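Local structure of putative NADH-depentdent flavin oxidoreductase (Cupriavidus metallidurans, 5OCS) at residues E176-A180 / H181-L185; L204-R207 / M208-P211; P137-A140 / G141-P144; L302-E305 / A306-E310. The protein probably acts as an FMN-dependent NADPH dehydrogenase of the Old Yellow Enzyme family, an ene-reductase built on a TIM barrel. All blocks are in the same frame, centred on the assembly; numbering follows the deposited sequence.

Interaction 1 (E176-A180 / H181-L185); sequences EVHGA and HGYLL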
# COMPACT_ATOMS: atom_id res chain seq x y z
N GLU D 176 -17.21 -15.61 -3.67
CA GLU D 176 -16.58 -16.92 -3.55
C GLU D 176 -17.10 -17.59 -2.29
O GLU D 176 -16.93 -17.07 -1.17
CB GLU D 176 -15.06 -16.77 -3.48
CG GLU D 176 -14.34 -18.09 -3.20
CD GLU D 176 -12.85 -18.02 -3.44
OE1 GLU D 176 -12.43 -17.74 -4.58
OE2 GLU D 176 -12.11 -18.27 -2.45
N VAL D 177 -17.77 -18.73 -2.46
CA VAL D 177 -18.31 -19.42 -1.28
C VAL D 177 -17.18 -20.34 -0.86
O VAL D 177 -16.62 -21.11 -1.65
CB VAL D 177 -19.57 -20.26 -1.64
CG1 VAL D 177 -20.00 -21.10 -0.47
CG2 VAL D 177 -20.70 -19.34 -2.09
N HIS D 178 -16.83 -20.26 0.41
CA HIS D 178 -15.67 -20.96 0.92
C HIS D 178 -16.02 -22.41 1.27
O HIS D 178 -16.61 -22.65 2.29
CB HIS D 178 -15.12 -20.23 2.14
CG HIS D 178 -13.69 -20.57 2.47
ND1 HIS D 178 -13.02 -21.66 1.94
CD2 HIS D 178 -12.80 -19.94 3.28
CE1 HIS D 178 -11.79 -21.69 2.41
NE2 HIS D 178 -11.62 -20.65 3.22
N GLY D 179 -15.60 -23.32 0.41
CA GLY D 179 -15.76 -24.78 0.62
C GLY D 179 -14.47 -25.52 0.92
O GLY D 179 -14.43 -26.74 0.79
N ALA D 180 -13.42 -24.83 1.37
CA ALA D 180 -12.10 -25.43 1.53
C ALA D 180 -11.51 -25.15 2.92
O ALA D 180 -12.22 -24.76 3.83
CB ALA D 180 -11.20 -24.93 0.42
N HIS D 181 -10.22 -25.44 3.06
CA HIS D 181 -9.42 -25.16 4.28
C HIS D 181 -9.99 -25.78 5.56
O HIS D 181 -9.80 -25.27 6.67
CB HIS D 181 -9.14 -23.65 4.47
CG HIS D 181 -7.88 -23.38 5.25
ND1 HIS D 181 -6.62 -23.52 4.69
CD2 HIS D 181 -7.67 -23.05 6.55
CE1 HIS D 181 -5.70 -23.26 5.61
NE2 HIS D 181 -6.31 -22.98 6.74
N GLY D 182 -10.68 -26.89 5.40
CA GLY D 182 -11.27 -27.58 6.52
C GLY D 182 -12.31 -26.79 7.29
O GLY D 182 -12.59 -27.14 8.44
N TYR D 183 -12.88 -25.73 6.66
CA TYR D 183 -13.95 -24.97 7.27
C TYR D 183 -15.32 -25.67 7.08
O TYR D 183 -15.39 -26.84 6.66
CB TYR D 183 -13.92 -23.50 6.79
CG TYR D 183 -12.67 -22.78 7.25
CD1 TYR D 183 -12.23 -22.85 8.59
CD2 TYR D 183 -11.92 -22.03 6.37
CE1 TYR D 183 -11.08 -22.21 9.02
CE2 TYR D 183 -10.79 -21.33 6.79
CZ TYR D 183 -10.36 -21.43 8.11
OH TYR D 183 -9.23 -20.76 8.53
N LEU D 184 -16.41 -24.98 7.39
CA LEU D 184 -17.67 -25.68 7.57
C LEU D 184 -18.09 -26.55 6.39
O LEU D 184 -18.48 -27.75 6.53
CB LEU D 184 -18.79 -24.69 7.91
CG LEU D 184 -20.15 -25.37 8.07
CD1 LEU D 184 -20.16 -26.16 9.35
CD2 LEU D 184 -21.33 -24.40 7.92
N LEU D 185 -18.08 -25.95 5.20
CA LEU D 185 -18.49 -26.68 4.01
C LEU D 185 -17.60 -27.89 3.72
O LEU D 185 -18.09 -28.98 3.42
CB LEU D 185 -18.65 -25.77 2.84
CG LEU D 185 -20.02 -25.17 2.70
CD1 LEU D 185 -20.64 -24.61 3.96
CD2 LEU D 185 -20.05 -24.14 1.59
O HOH W 1 -17.24 -23.05 4.79
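V177 meets L185 where the chain leaves the barrel strand 175-179 and turns back into helix 184-189: CG1 of V177 lies 3.7 Å from CD2 of L185, the two side chains crossing at about a right angle. H178 comes next and carries the aromatic part. Its CG stands anti to the backbone N (chi1 -160°), which lets ND1 accept the N-H of A180 at 3.2 Å and steadies the ring's rotation. Y183 turns its edge to that ring, CD2 coming within 3.5 Å of H178 NE2, in an offset edge-to-face pair with planes at 84°. The carbonyl O of H178 lies 2.6 Å from a water that also takes the N-H of L185, so the strand end and the first turn of the helix are bridged. G179 CA meets L185 CB at 3.8 Å in van der Waals contact. A180 opens a type I' turn that Y183, the N-cap residue, closes: Y183 N reaches A180 O at 3.1 Å with an N-H...O angle of 169°. Over the centre of one Y183 ring face sits H181 O, which also bonds to K107. H178 lies beside Q100 and A180 beside R231, both FMN-binding residues, while H181 ND1 bonds to a citric acid probably from the crystallisation liquor. This is consistent with a strand's C-terminal end in an Old Yellow Enzyme barrel, H178 on it and H181 just beyond.

Interaction 2 (L204-R207 / M208-P211); sequences LENR and MRFP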
# COMPACT_ATOMS: atom_id res chain seq x y z
N LEU D 204 -21.17 -39.72 -1.32
CA LEU D 204 -20.62 -38.51 -1.89
C LEU D 204 -21.74 -37.51 -2.14
O LEU D 204 -21.64 -36.33 -1.78
CB LEU D 204 -19.86 -38.81 -3.18
CG LEU D 204 -19.28 -37.61 -3.93
CD1 LEU D 204 -18.42 -36.75 -2.98
CD2 LEU D 204 -18.48 -37.99 -5.17
N GLU D 205 -22.82 -37.99 -2.74
CA GLU D 205 -23.97 -37.11 -3.01
C GLU D 205 -24.52 -36.49 -1.75
O GLU D 205 -24.83 -35.29 -1.72
CB GLU D 205 -25.06 -37.86 -3.80
CG GLU D 205 -26.21 -36.98 -4.22
CD GLU D 205 -27.35 -37.79 -4.85
OE1 GLU D 205 -27.03 -38.70 -5.65
OE2 GLU D 205 -28.53 -37.51 -4.53
N ASN D 206 -24.63 -37.26 -0.68
CA ASN D 206 -25.09 -36.72 0.60
C ASN D 206 -24.14 -35.69 1.20
O ASN D 206 -24.56 -34.70 1.79
CB ASN D 206 -25.29 -37.82 1.63
CG ASN D 206 -26.53 -38.66 1.38
OD1 ASN D 206 -27.23 -38.49 0.38
ND2 ASN D 206 -26.79 -39.60 2.28
N ARG D 207 -22.84 -35.94 1.05
CA ARG D 207 -21.82 -35.02 1.59
C ARG D 207 -21.76 -33.69 0.83
O ARG D 207 -21.47 -32.65 1.43
CB ARG D 207 -20.46 -35.70 1.61
CG ARG D 207 -20.40 -36.76 2.71
CD ARG D 207 -19.06 -37.45 2.81
NE ARG D 207 -18.90 -38.49 1.81
CZ ARG D 207 -18.01 -38.51 0.82
NH1 ARG D 207 -17.18 -37.49 0.62
NH2 ARG D 207 -17.93 -39.58 0.00
N MET D 208 -22.06 -33.71 -0.46
CA MET D 208 -22.06 -32.48 -1.26
C MET D 208 -23.36 -31.70 -1.10
O MET D 208 -23.43 -30.55 -1.52
CB MET D 208 -21.87 -32.81 -2.73
CG MET D 208 -20.54 -33.43 -3.08
SD MET D 208 -20.20 -33.58 -4.83
CE MET D 208 -21.58 -34.62 -5.35
N ARG D 209 -24.39 -32.35 -0.56
CA ARG D 209 -25.73 -31.79 -0.52
C ARG D 209 -25.79 -30.43 0.18
O ARG D 209 -26.33 -29.50 -0.39
CB ARG D 209 -26.72 -32.75 0.18
CG ARG D 209 -28.21 -32.39 0.02
CD ARG D 209 -29.15 -33.42 0.67
NE ARG D 209 -28.80 -34.79 0.26
CZ ARG D 209 -29.01 -35.30 -0.96
NH1 ARG D 209 -29.59 -34.58 -1.91
NH2 ARG D 209 -28.61 -36.53 -1.25
N PHE D 210 -25.27 -30.31 1.40
CA PHE D 210 -25.37 -29.04 2.12
C PHE D 210 -24.49 -27.95 1.49
O PHE D 210 -25.00 -26.82 1.27
CB PHE D 210 -25.09 -29.21 3.60
CG PHE D 210 -25.23 -27.93 4.41
CD1 PHE D 210 -26.45 -27.23 4.44
CD2 PHE D 210 -24.15 -27.39 5.08
CE1 PHE D 210 -26.60 -26.08 5.20
CE2 PHE D 210 -24.29 -26.21 5.85
CZ PHE D 210 -25.52 -25.56 5.90
N PRO D 211 -23.21 -28.25 1.17
CA PRO D 211 -22.44 -27.25 0.41
C PRO D 211 -23.14 -26.75 -0.88
O PRO D 211 -23.14 -25.54 -1.18
CB PRO D 211 -21.15 -28.00 0.05
CG PRO D 211 -20.96 -28.88 1.25
CD PRO D 211 -22.33 -29.34 1.64
O HOH W 2 -23.72 -32.26 2.91
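At the start of helix 204-221, part of the outer layer of the barrel, L204 and M208 face each other one turn apart. L204 CD1 packs on M208 CG at 3.9 Å, and beneath them M208 N bonds to L204 O at 3.0 Å; L250 and A249 of helix 244-256 cover this apolar side. The polar side belongs to R209. Its chain bends at chi3 (-49°), bringing the guanidinium back over the turn, where NH2 gives a 2.9 Å bond to N206 OD1. That oxygen lies in the guanidinium plane, although the amide is turned 66° from it. The same NH2 gives a weak hydrogen bond, part of a salt bridge, to E205 OE2 at 3.4 Å, and E205 O lies above one face of the group. NE is used on E199 O, so the head is tied to the preceding loop as well. Further along, P211 has no N-H to give and interrupts the helical bonding; its CD rests 3.4 Å from R207 O. A water enters at this break, accepting from F210 N at 2.9 Å and donating to N206 O at 2.8 Å. The whole is a proline-kinked amphipathic helix of a TIM barrel.

Interaction 3 (P137-A140 / G141-P144); sequences PHAA and GEVP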
# COMPACT_ATOMS: atom_id res chain seq x y z
N PRO D 137 -14.00 -33.13 17.17
CA PRO D 137 -13.07 -32.00 17.10
C PRO D 137 -12.05 -32.17 16.00
O PRO D 137 -11.78 -33.29 15.58
CB PRO D 137 -12.43 -32.00 18.48
CG PRO D 137 -12.42 -33.47 18.82
CD PRO D 137 -13.69 -34.02 18.29
N HIS D 138 -11.51 -31.04 15.53
CA HIS D 138 -10.49 -31.06 14.48
C HIS D 138 -9.25 -31.82 14.96
O HIS D 138 -8.62 -32.54 14.17
CB HIS D 138 -10.10 -29.63 14.09
CG HIS D 138 -8.95 -29.56 13.15
ND1 HIS D 138 -7.73 -29.04 13.51
CD2 HIS D 138 -8.84 -29.94 11.86
CE1 HIS D 138 -6.90 -29.11 12.48
NE2 HIS D 138 -7.55 -29.67 11.48
N ALA D 139 -8.93 -31.64 16.25
CA ALA D 139 -7.77 -32.29 16.89
C ALA D 139 -8.21 -32.85 18.23
O ALA D 139 -9.06 -32.29 18.91
CB ALA D 139 -6.64 -31.29 17.11
N ALA D 140 -7.56 -33.94 18.64
CA ALA D 140 -7.85 -34.53 19.94
C ALA D 140 -7.62 -33.55 21.07
O ALA D 140 -6.64 -32.80 21.05
CB ALA D 140 -7.00 -35.78 20.16
N GLY D 141 -8.53 -33.55 22.03
CA GLY D 141 -8.45 -32.74 23.23
C GLY D 141 -9.07 -31.35 23.12
O GLY D 141 -9.20 -30.65 24.12
N GLU D 142 -9.44 -30.95 21.90
CA GLU D 142 -10.22 -29.72 21.70
C GLU D 142 -11.64 -29.93 22.15
O GLU D 142 -12.17 -31.06 22.13
CB GLU D 142 -10.23 -29.33 20.24
CG GLU D 142 -8.86 -28.98 19.74
CD GLU D 142 -8.85 -28.43 18.33
OE1 GLU D 142 -9.69 -28.82 17.49
OE2 GLU D 142 -7.93 -27.65 18.08
N VAL D 143 -12.32 -28.83 22.43
CA VAL D 143 -13.74 -28.89 22.73
C VAL D 143 -14.50 -29.21 21.44
O VAL D 143 -14.38 -28.46 20.47
CB VAL D 143 -14.25 -27.56 23.30
CG1 VAL D 143 -15.77 -27.61 23.44
CG2 VAL D 143 -13.55 -27.27 24.62
N PRO D 144 -15.28 -30.29 21.42
CA PRO D 144 -15.93 -30.63 20.18
C PRO D 144 -17.00 -29.62 19.77
O PRO D 144 -17.64 -28.99 20.62
CB PRO D 144 -16.57 -32.00 20.46
CG PRO D 144 -15.91 -32.53 21.67
CD PRO D 144 -15.46 -31.34 22.46
O HOH W 3 -7.10 -27.75 15.65
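E142 folds back over A139, and this is the close-fitting half of the turn. CG of E142 lies anti to its own carbonyl carbon (chi1 -64°) and the chain runs out extended, laying CD 3.8 Å from A139 CB. OE1 then takes the N-H of A139 at 3.2 Å, met from well above the carboxylate plane. Around them A139 to E142 form a type II beta turn, with G141 at a phi of 89°; the closing bond from E142 N to A139 O is weak at 3.3 Å. P137 CB packs on E142 CB at 3.9 Å, and V143 N is tied to Q119. The loose part is the P137/P144 pair: the rings run side by side, yet P137 CD and P144 CB are 4.1 Å apart. The A140-G141 tip and the H138 ring face solvent. That ring has no direct hydrogen bond to E142, although OE1 lies near its edge; a water in the ring plane links them, 2.6 Å from H138 ND1 and 2.6 Å from E142 OE2. One carboxylate oxygen thus accepts a bent bond from the turn's backbone, the other reaches the imidazole through water, and the charge might modestly favour a protonated H138.

Interaction 4 (L302-E305 / A306-E310); sequences LITE and AEQAE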
# COMPACT_ATOMS: atom_id res chain seq x y z
N LEU D 302 1.10 -21.16 -5.50
CA LEU D 302 2.10 -20.92 -4.44
C LEU D 302 3.41 -20.60 -5.10
O LEU D 302 4.35 -21.38 -5.05
CB LEU D 302 2.20 -22.14 -3.49
CG LEU D 302 0.90 -22.53 -2.81
CD1 LEU D 302 1.19 -23.77 -1.95
CD2 LEU D 302 0.27 -21.43 -1.97
N ILE D 303 3.45 -19.44 -5.76
CA ILE D 303 4.53 -19.02 -6.61
C ILE D 303 4.96 -17.61 -6.27
O ILE D 303 4.22 -16.88 -5.62
CB ILE D 303 4.14 -19.12 -8.10
CG1 ILE D 303 2.94 -18.21 -8.44
CG2 ILE D 303 3.79 -20.57 -8.45
CD1 ILE D 303 3.32 -16.79 -8.77
N THR D 304 6.16 -17.24 -6.70
CA THR D 304 6.66 -15.87 -6.49
C THR D 304 7.09 -15.19 -7.79
O THR D 304 7.20 -13.98 -7.82
CB THR D 304 7.86 -15.84 -5.51
OG1 THR D 304 8.97 -16.53 -6.12
CG2 THR D 304 7.48 -16.50 -4.15
N GLU D 305 7.35 -15.95 -8.85
CA GLU D 305 7.93 -15.37 -10.09
C GLU D 305 6.92 -15.25 -11.22
O GLU D 305 6.10 -16.13 -11.43
CB GLU D 305 9.11 -16.21 -10.57
CG GLU D 305 10.19 -16.46 -9.53
CD GLU D 305 10.67 -15.19 -8.83
OE1 GLU D 305 11.18 -14.25 -9.51
OE2 GLU D 305 10.51 -15.11 -7.59
N ALA D 306 7.04 -14.16 -12.00
CA ALA D 306 6.18 -13.94 -13.14
C ALA D 306 6.18 -15.13 -14.09
O ALA D 306 5.12 -15.52 -14.57
CB ALA D 306 6.60 -12.70 -13.90
N GLU D 307 7.38 -15.68 -14.31
CA GLU D 307 7.57 -16.77 -15.25
C GLU D 307 6.81 -18.01 -14.79
O GLU D 307 6.30 -18.75 -15.63
CB GLU D 307 9.06 -17.06 -15.45
CG GLU D 307 9.86 -15.87 -15.99
CD GLU D 307 10.26 -14.79 -14.96
OE1 GLU D 307 9.97 -14.88 -13.72
OE2 GLU D 307 10.87 -13.78 -15.42
N GLN D 308 6.72 -18.22 -13.49
CA GLN D 308 5.94 -19.34 -12.95
C GLN D 308 4.45 -19.17 -13.24
O GLN D 308 3.76 -20.09 -13.70
CB GLN D 308 6.14 -19.47 -11.44
CG GLN D 308 7.53 -19.83 -10.96
CD GLN D 308 7.57 -19.79 -9.43
OE1 GLN D 308 7.44 -18.75 -8.84
NE2 GLN D 308 7.67 -20.94 -8.79
N ALA D 309 3.92 -17.97 -12.99
CA ALA D 309 2.52 -17.70 -13.27
C ALA D 309 2.18 -17.77 -14.77
O ALA D 309 1.18 -18.36 -15.15
CB ALA D 309 2.15 -16.35 -12.71
N GLU D 310 3.02 -17.17 -15.61
CA GLU D 310 2.84 -17.22 -17.06
C GLU D 310 2.73 -18.69 -17.51
O GLU D 310 1.85 -19.04 -18.32
CB GLU D 310 4.01 -16.52 -17.74
CG GLU D 310 4.09 -16.63 -19.27
CD GLU D 310 2.88 -16.07 -19.99
OE1 GLU D 310 2.06 -15.31 -19.41
OE2 GLU D 310 2.73 -16.36 -21.19
O HOH W 4 7.60 -20.45 -5.70
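Two backbone N-H groups converge on one side-chain oxygen here: Q308 OE1 accepts from T304 N at 2.9 Å and from E305 N at 2.8 Å. E305 N lies in the amide's carbonyl plane, while T304 N is tilted 23° from it. E305 is the N-cap of helix 306-314 and Q308 the third residue after it, so this is the reciprocal half of a capping box. Q308 puts its CG anti to the carbonyl carbon (chi1 -65°) and runs out extended, which carries the amide back past the helix start. Its NE2 holds a water at 3.1 Å. The helix itself begins with A309 N on E305 O, 3.3 Å. The E305 carboxylate is occupied on the loop side, its OE2 using the anti lone pair for T304 OG1 at 2.6 Å. I303 CB packs against the amide at Q308 CD, 3.7 Å away, the two side chains sliding past each other; the apolar pair is I303 CD1 with A309 CB at 4.1 Å. W333 covers both I303 and A309. E305 OE1 and E307 OE1 are like charges 4.4 Å apart, whose repulsion K340 probably eases with a salt bridge to E305 and a long, weak ion pair to E307. With two donors on one oxygen, the Q308 amide is fixed in orientation and clamps the loop after FMN-binding L302 onto the helix start.

How the interactions relate
Interaction 1 is the core contact, about 9 Å from the chain centre at a barrel strand's end. Interactions 2 and 4 are partly buried, and interaction 3 lies at the surface about 26 Å out, away from the FMN site. Interactions 1 and 2 touch directly: helices 184-189 and 204-221 pack L184 on F210 and L185 on P211. The other pairs do not touch. Chemistry follows place: paired aromatic rings beside the flavin pocket in 1, an apolar inner and a charged outer helix face in 2, a carboxylate and water in 3, an amide clamp in 4. Interactions 1 and 4 both lead from a barrel strand into a helix.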